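Local structure of 3-oxoacyl-[acyl-carrier-protein] synthase 2 (Rickettsia rickettsii, 4JGA) at the potassium ion site. The protein catalyses the condensation of acyl groups with malonyl-[acyl-carrier-protein], the chain-elongating step of type II fatty acid synthesis. Residues are numbered along the deposited sequence; one frame, centred on the assembly and turned at random.

The potassium ion site. Residues 306, 322, 324-326, 337, 357-358, 372, 417-419, 428. With K (potassium ion), chain B.
At least six protein oxygens bind the potassium ion, in a distorted six-coordinate shell: three backbone carbonyls, a side-chain amide, a hydroxyl and a carboxylate; further ligands such as water may be unseen. In this beta-ketoacyl synthase the site probably has a structural role, since it joins strands 322-324 and 414-421 to helix 368-382. Asn324 binds twice, through its carbonyl O and, at 2.7 Å from K, through its side-chain OD1. That chelate depends on chi1 of -172°, which sets CG anti to the backbone N and beside its own carbonyl carbon. The carbonyls of Ala325 and Asn418 add two more ligands. Ser417 uses the same rotamer logic: OG lies anti to the backbone N and reaches the ion tip-on at 2.9 Å from K. Glu372, presumably ionised, supplies a carboxylate oxygen: its chain runs extended beyond CG and presents OE1 at 2.6 Å from K, leaving OE2 to the second shell.

There Lys358 NZ forms a salt bridge to Glu372 OE2 at 2.8 Å, on the syn lone pair, and also donates to His326 O in the carbonyl plane, on a lone pair. Held at both ends, the carboxylate is restrained in rotation, and its charge is probably shared between ammonium and ion. His326 belongs to the conserved histidine pair of the condensing-enzyme active site, so these backbone bonds may help to position it for catalysis. On the amide of Asn324, ND2 donates to Tyr322 OH at 3.0 Å, tilted from the amide plane, consistent with the amide orientation that turns OD1 to the metal. Glu337 OE2 accepts two donors: His326 N on its syn lone pair and Asn418 ND2 on its anti lone pair. The latter bond is nearly straight, 172° at H, and lies in the amide plane. The amide's other end, Asn418 OD1, accepts Ser428 OG at 2.8 Å, with the hydroxyl oxygen 39° above the carbonyl plane.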
loop_
_atom_site.group_PDB
_atom_site.type_symbol
_atom_site.label_atom_id
_atom_site.label_comp_id
_atom_site.label_asym_id
_atom_site.label_seq_id
_atom_site.Cartn_x
_atom_site.Cartn_y
_atom_site.Cartn_z
ATOM N N MET A 306 8.261 -17.771 8.334
ATOM C CA MET A 306 8.852 -18.933 7.682
ATOM C C MET A 306 8.028 -20.185 7.962
ATOM O O MET A 306 7.664 -20.931 7.052
ATOM C CB MET A 306 10.304 -19.149 8.134
ATOM C CG MET A 306 11.240 -18.048 7.640
ATOM S SD MET A 306 12.962 -18.379 8.058
ATOM C CE MET A 306 12.946 -18.085 9.834
ATOM N N TYR A 322 16.989 -24.286 -0.665
ATOM C CA TYR A 322 17.701 -23.010 -0.681
ATOM C C TYR A 322 16.807 -21.935 -0.086
ATOM O O TYR A 322 15.588 -21.951 -0.305
ATOM C CB TYR A 322 18.166 -22.634 -2.108
ATOM C CG TYR A 322 18.617 -21.195 -2.232
ATOM C CD1 TYR A 322 19.798 -20.770 -1.630
ATOM C CD2 TYR A 322 17.852 -20.242 -2.916
ATOM C CE1 TYR A 322 20.210 -19.455 -1.722
ATOM C CE2 TYR A 322 18.277 -18.924 -3.014
ATOM C CZ TYR A 322 19.450 -18.543 -2.407
ATOM O OH TYR A 322 19.882 -17.220 -2.457
ATOM N N ASN A 324 16.679 -17.748 0.268
ATOM C CA ASN A 324 17.146 -16.422 -0.044
ATOM C C ASN A 324 16.752 -15.550 1.132
ATOM O O ASN A 324 15.563 -15.215 1.323
ATOM C CB ASN A 324 16.568 -15.895 -1.366
ATOM C CG ASN A 324 17.223 -14.583 -1.781
ATOM O OD1 ASN A 324 16.785 -13.498 -1.343
ATOM N ND2 ASN A 324 18.299 -14.662 -2.603
ATOM N N ALA A 325 17.748 -15.226 1.939
ATOM C CA ALA A 325 17.563 -14.539 3.183
ATOM C C ALA A 325 17.155 -13.065 2.942
ATOM O O ALA A 325 17.289 -12.548 1.826
ATOM C CB ALA A 325 18.857 -14.605 3.969
ATOM N N HIS A 326 16.615 -12.431 3.972
ATOM C CA HIS A 326 16.516 -11.003 3.992
ATOM C C HIS A 326 17.934 -10.424 4.071
ATOM O O HIS A 326 18.349 -9.682 3.179
ATOM C CB HIS A 326 15.661 -10.528 5.162
ATOM C CG HIS A 326 15.310 -9.076 5.078
ATOM N ND1 HIS A 326 14.770 -8.512 3.941
ATOM C CD2 HIS A 326 15.419 -8.074 5.982
ATOM C CE1 HIS A 326 14.545 -7.225 4.150
ATOM N NE2 HIS A 326 14.932 -6.934 5.383
ATOM N N GLU A 337 17.903 -13.278 12.169
ATOM C CA GLU A 337 17.453 -14.124 11.059
ATOM C C GLU A 337 18.217 -15.451 11.073
ATOM O O GLU A 337 17.629 -16.514 10.937
ATOM C CB GLU A 337 17.631 -13.442 9.706
ATOM C CG GLU A 337 17.129 -14.317 8.561
ATOM C CD GLU A 337 17.150 -13.623 7.219
ATOM O OE1 GLU A 337 17.965 -12.694 7.067
ATOM O OE2 GLU A 337 16.377 -14.026 6.303
ATOM N N THR A 357 21.507 -12.135 -1.462
ATOM C CA THR A 357 21.905 -11.426 -2.669
ATOM C C THR A 357 22.023 -9.921 -2.444
ATOM O O THR A 357 22.456 -9.201 -3.325
ATOM C CB THR A 357 20.914 -11.711 -3.808
ATOM O OG1 THR A 357 19.567 -11.631 -3.314
ATOM C CG2 THR A 357 21.174 -13.088 -4.354
ATOM N N LYS A 358 21.642 -9.434 -1.258
ATOM C CA LYS A 358 21.883 -8.031 -0.919
ATOM C C LYS A 358 23.392 -7.791 -0.791
ATOM O O LYS A 358 23.838 -6.664 -0.826
ATOM C CB LYS A 358 21.194 -7.649 0.375
ATOM C CG LYS A 358 19.667 -7.705 0.337
ATOM C CD LYS A 358 19.072 -7.000 1.551
ATOM C CE LYS A 358 17.562 -6.865 1.504
ATOM N NZ LYS A 358 16.902 -8.180 1.427
ATOM N N GLU A 372 14.217 -10.499 -5.055
ATOM C CA GLU A 372 14.752 -11.712 -4.474
ATOM C C GLU A 372 13.873 -12.951 -4.763
ATOM O O GLU A 372 14.386 -14.077 -4.874
ATOM C CB GLU A 372 14.948 -11.500 -2.983
ATOM C CG GLU A 372 16.169 -10.631 -2.711
ATOM C CD GLU A 372 16.123 -9.876 -1.385
ATOM O OE1 GLU A 372 15.358 -10.309 -0.477
ATOM O OE2 GLU A 372 16.878 -8.862 -1.255
ATOM N N SER A 417 12.000 -17.642 0.564
ATOM C CA SER A 417 12.553 -16.294 0.502
ATOM C C SER A 417 11.881 -15.400 1.554
ATOM O O SER A 417 10.672 -15.321 1.627
ATOM C CB SER A 417 12.350 -15.695 -0.908
ATOM O OG SER A 417 12.935 -14.405 -1.010
ATOM N N ASN A 418 12.709 -14.740 2.359
ATOM C CA ASN A 418 12.282 -13.888 3.436
ATOM C C ASN A 418 12.424 -12.390 3.145
ATOM O O ASN A 418 13.380 -11.967 2.503
ATOM C CB ASN A 418 13.124 -14.188 4.680
ATOM C CG ASN A 418 12.935 -15.586 5.222
ATOM O OD1 ASN A 418 11.913 -16.240 5.013
ATOM N ND2 ASN A 418 13.941 -16.059 5.919
ATOM N N SER A 419 11.515 -11.606 3.724
ATOM C CA SER A 419 11.632 -10.146 3.758
ATOM C C SER A 419 11.040 -9.589 5.024
ATOM O O SER A 419 9.889 -9.932 5.379
ATOM C CB SER A 419 10.860 -9.478 2.633
ATOM O OG SER A 419 11.221 -9.983 1.379
ATOM N N SER A 428 7.244 -14.203 4.153
ATOM C CA SER A 428 8.012 -15.325 3.593
ATOM C C SER A 428 7.208 -15.989 2.486
ATOM O O SER A 428 5.973 -16.164 2.608
ATOM C CB SER A 428 8.348 -16.361 4.662
ATOM O OG SER A 428 9.257 -15.810 5.593
HETATM K K K B . 14.851 -12.738 0.419
#